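Ice-binding protein (PDB 5UYT) probably binds ice as a bacterial antifreeze protein, using two domains of right-handed beta-helical (beta-solenoid) fold to restrain crystal growth. Local coordinates at residues Ala61-Leu64 and Leu65-Tyr68; Val154-Ala157 and Thr158-Met162; Tyr283-Leu286 and Asn287-Thr291; Gly357-Ala360 and Lys361-Phe364. All coordinates share one frame; numbering follows the deposited sequence.

Interaction 1 of 4, residues Ala61-Leu64 and Leu65-Tyr68; sequences AADL and LIAY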
# COMPACT_ATOMS: atom_id res chain seq x y z
N ALA A 61 -14.53 -15.33 10.08
CA ALA A 61 -14.75 -16.77 10.24
C ALA A 61 -16.18 -17.17 9.83
O ALA A 61 -16.37 -18.16 9.11
CB ALA A 61 -14.45 -17.22 11.67
N ALA A 62 -17.17 -16.40 10.29
CA ALA A 62 -18.57 -16.70 10.01
C ALA A 62 -18.88 -16.50 8.53
O ALA A 62 -19.56 -17.34 7.94
CB ALA A 62 -19.51 -15.88 10.88
N ASP A 63 -18.38 -15.41 7.95
CA ASP A 63 -18.64 -15.12 6.54
C ASP A 63 -17.88 -16.04 5.59
O ASP A 63 -18.36 -16.32 4.48
CB ASP A 63 -18.38 -13.64 6.22
CG ASP A 63 -19.38 -12.72 6.92
OD1 ASP A 63 -20.40 -13.25 7.44
OD2 ASP A 63 -19.15 -11.50 6.98
N LEU A 64 -16.72 -16.54 6.02
CA LEU A 64 -15.95 -17.50 5.20
C LEU A 64 -16.74 -18.82 5.11
O LEU A 64 -16.80 -19.44 4.04
CB LEU A 64 -14.54 -17.77 5.76
CG LEU A 64 -13.69 -18.81 5.00
CD1 LEU A 64 -13.54 -18.45 3.53
CD2 LEU A 64 -12.32 -18.98 5.64
N LEU A 65 -17.34 -19.21 6.23
CA LEU A 65 -18.23 -20.39 6.26
C LEU A 65 -19.40 -20.27 5.28
O LEU A 65 -19.64 -21.19 4.47
CB LEU A 65 -18.73 -20.63 7.68
CG LEU A 65 -19.61 -21.87 7.85
CD1 LEU A 65 -18.83 -23.15 7.55
CD2 LEU A 65 -20.19 -21.88 9.26
N ILE A 66 -20.11 -19.15 5.33
CA ILE A 66 -21.21 -18.85 4.40
C ILE A 66 -20.74 -18.90 2.93
O ILE A 66 -21.43 -19.53 2.09
CB ILE A 66 -21.84 -17.46 4.70
CG1 ILE A 66 -22.62 -17.50 6.02
CG2 ILE A 66 -22.77 -17.03 3.57
CD1 ILE A 66 -22.88 -16.12 6.58
N ALA A 67 -19.60 -18.25 2.63
CA ALA A 67 -18.94 -18.31 1.32
C ALA A 67 -18.65 -19.76 0.89
O ALA A 67 -18.98 -20.14 -0.24
CB ALA A 67 -17.65 -17.48 1.30
N TYR A 68 -18.03 -20.54 1.78
CA TYR A 68 -17.69 -21.94 1.49
C TYR A 68 -18.94 -22.73 1.07
O TYR A 68 -18.92 -23.46 0.08
CB TYR A 68 -17.01 -22.66 2.68
CG TYR A 68 -16.91 -24.14 2.40
CD1 TYR A 68 -15.89 -24.64 1.59
CD2 TYR A 68 -17.89 -25.04 2.86
CE1 TYR A 68 -15.82 -25.97 1.26
CE2 TYR A 68 -17.83 -26.38 2.53
CZ TYR A 68 -16.79 -26.84 1.74
OH TYR A 68 -16.72 -28.18 1.41
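D63 and I66 stand three residues apart on one flank of a helix, their side chains alongside each other and pointing the same way, so that I66 CD1 comes within 3.9 Å of D63 OD1. The isoleucine reaches back because its CG1 points away from the carbonyl carbon, on the side of the amide N (chi1 -70°); this lays CG1 over the preceding turn, 3.6 Å from A62 O. The other carboxylate oxygen, D63 OD2, is hydrogen-bonded to A8 N, which ties this flank to the N-terminal stretch of the chain. Helix 55-73 is the alpha-helix that accompanies the beta-solenoid in the ice-binding fold, and its sides are sorted accordingly. A61 and L64 rest on F15 of strand 12-16, and A67 touches L6, whereas L65 and I66 are exposed. L65 CB lies 3.4 Å from A62 O while the rest of its chain leads away. Y68 also swings away: only its CB stays close, 3.5 Å from L64 O, and the ring carries OH to a hydrogen bond with E151 OE2. Regular i to i+4 backbone bonds run beneath, among them Y68 N to L64 O at 2.8 Å and A67 N to D63 O at 2.9 Å.

Interaction 2 of 4, residues Val154-Ala157 and Thr158-Met162; sequences VDLA and TNTVM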
# COMPACT_ATOMS: atom_id res chain seq x y z
N VAL A 154 -3.54 -26.85 0.19
CA VAL A 154 -3.18 -25.97 -0.91
C VAL A 154 -1.68 -25.73 -0.80
O VAL A 154 -1.21 -25.20 0.21
CB VAL A 154 -3.95 -24.63 -0.88
CG1 VAL A 154 -3.48 -23.73 -2.02
CG2 VAL A 154 -5.45 -24.88 -1.00
N ASP A 155 -0.92 -26.15 -1.81
CA ASP A 155 0.54 -25.92 -1.80
C ASP A 155 0.98 -25.37 -3.14
O ASP A 155 0.98 -26.09 -4.16
CB ASP A 155 1.31 -27.21 -1.46
CG ASP A 155 2.75 -26.93 -1.04
OD1 ASP A 155 3.48 -26.29 -1.83
OD2 ASP A 155 3.16 -27.37 0.05
N LEU A 156 1.33 -24.08 -3.16
CA LEU A 156 1.76 -23.45 -4.39
C LEU A 156 3.27 -23.33 -4.44
O LEU A 156 3.88 -22.73 -3.54
CB LEU A 156 1.06 -22.09 -4.59
CG LEU A 156 -0.48 -22.19 -4.52
CD1 LEU A 156 -1.07 -20.84 -4.90
CD2 LEU A 156 -1.03 -23.28 -5.44
N ALA A 157 3.86 -23.90 -5.51
CA ALA A 157 5.30 -24.00 -5.67
C ALA A 157 5.93 -22.66 -5.96
O ALA A 157 5.24 -21.69 -6.30
CB ALA A 157 5.64 -24.97 -6.80
N THR A 158 7.26 -22.62 -5.84
CA THR A 158 8.02 -21.39 -6.02
C THR A 158 7.61 -20.62 -7.28
O THR A 158 7.44 -21.20 -8.37
CB THR A 158 9.52 -21.66 -6.07
OG1 THR A 158 9.77 -22.55 -7.15
CG2 THR A 158 9.98 -22.35 -4.80
N ASN A 159 7.47 -19.31 -7.11
CA ASN A 159 7.14 -18.39 -8.22
C ASN A 159 5.79 -18.67 -8.93
O ASN A 159 5.61 -18.26 -10.08
CB ASN A 159 8.29 -18.29 -9.23
CG ASN A 159 9.57 -17.80 -8.59
OD1 ASN A 159 9.56 -16.88 -7.79
ND2 ASN A 159 10.67 -18.47 -8.89
N THR A 160 4.85 -19.31 -8.25
CA THR A 160 3.51 -19.51 -8.84
C THR A 160 2.76 -18.19 -8.91
O THR A 160 2.65 -17.48 -7.89
CB THR A 160 2.68 -20.56 -8.06
OG1 THR A 160 3.30 -21.84 -8.23
CG2 THR A 160 1.23 -20.63 -8.57
N VAL A 161 2.27 -17.84 -10.09
CA VAL A 161 1.37 -16.68 -10.24
C VAL A 161 -0.06 -17.20 -10.15
O VAL A 161 -0.50 -18.03 -10.98
CB VAL A 161 1.61 -15.97 -11.57
CG1 VAL A 161 0.54 -14.89 -11.78
CG2 VAL A 161 3.03 -15.39 -11.60
N MET A 162 -0.78 -16.76 -9.12
CA MET A 162 -2.11 -17.29 -8.81
C MET A 162 -3.17 -16.18 -8.79
O MET A 162 -2.88 -15.04 -8.44
CB MET A 162 -2.09 -18.06 -7.48
CG MET A 162 -3.36 -18.85 -7.14
SD MET A 162 -3.71 -20.14 -8.36
CE MET A 162 -4.88 -21.06 -7.34
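T160 grips A157 O twice, which makes that carbonyl the polar centre of a type II beta turn from A157 to T160. The hydroxyl donates from T160 OG1 to A157 O over 2.7 Å, approaching from above the carbonyl plane; the backbone bond from T160 N to A157 O is longer, 3.1 Å, and bent, with an N-H...O angle of 138°. Both donors come from the same face of the carbonyl. With chi1 at -67° the hydroxyl swings back over the turn, opposite its own carbonyl carbon. S129 OG, on the neighbouring coil of the right-handed beta-helix, is hydrogen-bonded to both T160 OG1 and A157 N, so the corner is linked to the one next to it.

The apolar part lies on the inner side, where strand 154-156 enters the corner and strand 161-163 leaves it. L156 and M162 cross at about a right angle, with L156 CD1 3.8 Å from M162 CG, and L156 CB meets T160 CB at 4.1 Å.

The chemistry implies a corner held by a carbonyl that accepts two hydrogen bonds from one threonine, with S129 as a second tie, while the carbon side of that threonine adjoins the hydrophobic interior.

Interaction 3 of 4, residues Tyr283-Leu286 and Asn287-Thr291; sequences YTYL and NTLPT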
# COMPACT_ATOMS: atom_id res chain seq x y z
N TYR A 283 -0.52 20.93 10.47
CA TYR A 283 0.13 19.89 11.26
C TYR A 283 -0.84 19.31 12.30
O TYR A 283 -0.99 18.08 12.42
CB TYR A 283 1.41 20.41 11.94
CG TYR A 283 2.17 19.34 12.70
CD1 TYR A 283 3.16 18.57 12.07
CD2 TYR A 283 1.91 19.12 14.03
CE1 TYR A 283 3.85 17.59 12.77
CE2 TYR A 283 2.58 18.13 14.76
CZ TYR A 283 3.55 17.37 14.12
OH TYR A 283 4.20 16.43 14.88
N THR A 284 -1.50 20.18 13.06
CA THR A 284 -2.49 19.76 14.05
C THR A 284 -3.62 18.94 13.42
O THR A 284 -4.05 17.95 13.98
CB THR A 284 -3.09 20.97 14.78
OG1 THR A 284 -2.00 21.71 15.34
CG2 THR A 284 -4.07 20.55 15.87
N TYR A 285 -4.09 19.37 12.25
CA TYR A 285 -5.13 18.62 11.54
C TYR A 285 -4.65 17.20 11.21
O TYR A 285 -5.38 16.22 11.46
CB TYR A 285 -5.59 19.34 10.26
CG TYR A 285 -6.56 18.51 9.44
CD1 TYR A 285 -7.93 18.52 9.71
CD2 TYR A 285 -6.11 17.70 8.40
CE1 TYR A 285 -8.82 17.75 8.96
CE2 TYR A 285 -6.99 16.91 7.66
CZ TYR A 285 -8.35 16.97 7.92
OH TYR A 285 -9.24 16.19 7.18
N LEU A 286 -3.44 17.08 10.66
CA LEU A 286 -2.88 15.78 10.25
C LEU A 286 -2.65 14.88 11.47
O LEU A 286 -3.01 13.68 11.48
CB LEU A 286 -1.58 15.97 9.48
CG LEU A 286 -1.67 16.54 8.07
CD1 LEU A 286 -0.27 16.75 7.48
CD2 LEU A 286 -2.52 15.64 7.16
N ASN A 287 -2.06 15.48 12.51
CA ASN A 287 -1.78 14.77 13.77
C ASN A 287 -3.01 14.12 14.39
O ASN A 287 -2.90 13.04 15.00
CB ASN A 287 -1.09 15.69 14.79
CG ASN A 287 -0.32 14.92 15.84
OD1 ASN A 287 0.33 13.92 15.52
ND2 ASN A 287 -0.40 15.35 17.09
N THR A 288 -4.18 14.75 14.23
CA THR A 288 -5.41 14.27 14.86
C THR A 288 -6.32 13.37 13.97
O THR A 288 -7.33 12.84 14.43
CB THR A 288 -6.22 15.42 15.55
OG1 THR A 288 -6.55 16.43 14.61
CG2 THR A 288 -5.43 16.06 16.72
N LEU A 289 -5.97 13.19 12.69
CA LEU A 289 -6.66 12.19 11.86
C LEU A 289 -6.51 10.81 12.49
O LEU A 289 -5.41 10.42 12.84
CB LEU A 289 -6.06 12.11 10.42
CG LEU A 289 -6.45 13.26 9.48
CD1 LEU A 289 -5.58 13.27 8.21
CD2 LEU A 289 -7.96 13.24 9.16
N PRO A 290 -7.62 10.07 12.59
CA PRO A 290 -7.58 8.67 13.10
C PRO A 290 -6.74 7.76 12.23
O PRO A 290 -6.78 7.85 11.00
CB PRO A 290 -9.06 8.23 13.07
CG PRO A 290 -9.84 9.49 12.84
CD PRO A 290 -8.96 10.48 12.16
N THR A 291 -5.95 6.88 12.87
CA THR A 291 -5.11 5.93 12.14
C THR A 291 -5.99 4.81 11.57
O THR A 291 -6.81 4.25 12.30
CB THR A 291 -4.09 5.29 13.10
OG1 THR A 291 -3.19 6.31 13.53
CG2 THR A 291 -3.29 4.16 12.44
O HOH W 1 -7.93 15.93 12.49
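L286 and L289 share a first torsion (chi1 -72° and -76°) that turns CG back along the amide N, opposite the carbonyl carbon, and these matched torsions lay the two leucines side by side, pointing the same way, with L286 CD2 4.0 Å from L289 CD1. Y285 instead has CG opposite its amide N (chi1 174°), which turns its ring toward the chain that follows. There it meets both leucine methyls: Y285 CE2 is 3.9 Å from L289 CD1, and Y285 OH is 3.8 Å from L289 CD2. That hydroxyl is itself anchored by a hydrogen bond with V214 O. L289 CD1 thus touches both the ring and L286; with an alanine here the two methyls go, which would probably leave a gap beside Y285 and L286 and weaken the packing on V337 of strand 336-340.

The backbone changes its bonding pattern alongside. N287 N makes a straight i to i+4 bond to Y283 O at 2.8 Å, whereas L289 N takes L286 O, three residues back, at 3.2 Å and from above the carbonyl plane; its bond to Y285 O is weak. Y285 O receives a further proton from a water at 2.8 Å, and this water also lies 2.6 Å from T288 OG1, bridging the two.

Past L289 the chain is extended, and K339 NZ binds both L289 O and T291 OG1. The arrangement is that of a helix giving way to the solenoid: helix 270-288 lies along the beta-helix, with L286 set against strands 336-340, 363-367 and 382-385.

Interaction 4 of 4, residues Gly357-Ala360 and Lys361-Phe364; sequences GAIA and KNVF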
# COMPACT_ATOMS: atom_id res chain seq x y z
N GLY A 357 -3.12 6.54 -10.76
CA GLY A 357 -3.85 7.79 -10.61
C GLY A 357 -3.43 8.66 -9.44
O GLY A 357 -3.89 9.84 -9.35
N ALA A 358 -2.59 8.11 -8.54
CA ALA A 358 -2.14 8.86 -7.34
C ALA A 358 -1.36 10.10 -7.81
O ALA A 358 -0.54 10.04 -8.77
CB ALA A 358 -1.26 7.98 -6.45
N ILE A 359 -1.66 11.24 -7.17
CA ILE A 359 -0.97 12.52 -7.49
C ILE A 359 -0.33 13.15 -6.25
O ILE A 359 -0.83 12.98 -5.12
CB ILE A 359 -1.87 13.52 -8.26
CG1 ILE A 359 -3.11 13.91 -7.43
CG2 ILE A 359 -2.20 12.98 -9.67
CD1 ILE A 359 -4.04 14.97 -8.05
N ALA A 360 0.82 13.80 -6.44
CA ALA A 360 1.61 14.23 -5.29
C ALA A 360 0.88 15.31 -4.45
O ALA A 360 1.17 15.45 -3.28
CB ALA A 360 2.95 14.80 -5.79
N LYS A 361 -0.02 16.07 -5.09
CA LYS A 361 -0.84 17.07 -4.41
C LYS A 361 -1.63 16.46 -3.23
O LYS A 361 -2.01 17.19 -2.30
CB LYS A 361 -1.83 17.63 -5.44
CG LYS A 361 -2.88 18.58 -4.92
CD LYS A 361 -3.82 19.10 -6.02
CE LYS A 361 -4.97 18.16 -6.39
NZ LYS A 361 -6.02 17.78 -5.37
N ASN A 362 -1.91 15.14 -3.32
CA ASN A 362 -2.79 14.45 -2.35
C ASN A 362 -2.03 13.53 -1.40
O ASN A 362 -2.64 12.65 -0.78
CB ASN A 362 -3.88 13.63 -3.09
CG ASN A 362 -4.80 14.51 -3.93
OD1 ASN A 362 -4.94 15.70 -3.67
ND2 ASN A 362 -5.42 13.93 -4.96
N VAL A 363 -0.71 13.73 -1.30
CA VAL A 363 0.14 12.94 -0.40
C VAL A 363 0.72 13.85 0.69
O VAL A 363 1.31 14.92 0.38
CB VAL A 363 1.30 12.34 -1.21
CG1 VAL A 363 2.23 11.57 -0.28
CG2 VAL A 363 0.72 11.43 -2.31
N PHE A 364 0.49 13.45 1.95
CA PHE A 364 0.94 14.25 3.10
C PHE A 364 1.71 13.42 4.09
O PHE A 364 1.31 12.28 4.40
CB PHE A 364 -0.26 14.87 3.81
CG PHE A 364 -1.10 15.70 2.89
CD1 PHE A 364 -0.77 17.05 2.68
CD2 PHE A 364 -2.13 15.12 2.15
CE1 PHE A 364 -1.51 17.82 1.78
CE2 PHE A 364 -2.87 15.89 1.24
CZ PHE A 364 -2.54 17.22 1.05
O HOH W 2 -4.17 10.93 -5.70
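N362, whose amide lies against I359, receives at OD1 a hydrogen bond of 2.9 Å from K361 NZ, in the plane of the amide and on a lone pair of the oxygen. The site is a tight turn with 3-10 geometry at A360 and K361, a corner of the right-handed beta-solenoid that delivers the chain into strand 363-367. K361 is sharply bent at chi3 and chi4, and this brings NZ back to the asparagine while its CE passes 3.7 Å from I359 CD1. I359 and K361 therefore run side by side.

On its other branch the amide leans on hydrocarbon: N362 ND2 is 3.4 Å from I359 CG1, the two side chains crossing at a slant. In I359, chi1 of 61° sets the ethyl branch over the backbone, facing the amide. ND2 also bonds weakly to a water that accepts a firmer bond, 2.9 Å, from I359 N. Were N362 replaced by an alanine, K361 NZ would probably lose this acceptor and the lysine end be set free to turn, and the ethyl branch of I359 would probably lose the amide lying against it.

Two i to i+3 backbone bonds close the turn, both from above the acceptor's carbonyl plane: N362 N to I359 O at 3.0 Å and V363 N to A360 O at 3.2 Å. I359 O is also flanked by carbon, with V363 CG2 3.6 Å from it.

Overall arrangement
The four contacts follow one another along the chain, two in each ice-binding-like region. Interactions 1 and 2 belong to the first, one on helix 55-73 and the other at a corner of its solenoid, with centres about 24 Å apart and no touch. Interactions 3 and 4 repeat this pairing of helix and corner in the second, but lie closer, about 17 Å between centres, and meet where L286 CD2 of helix 270-288 packs 4.1 Å from F364 CB of strand 363-367. Between the regions the separation is large: centres of interactions 2 and 3 are about 41 Å apart. The protein thus uses one plan twice, a helix beside a beta-helix, consistent with a multi-domain antifreeze protein.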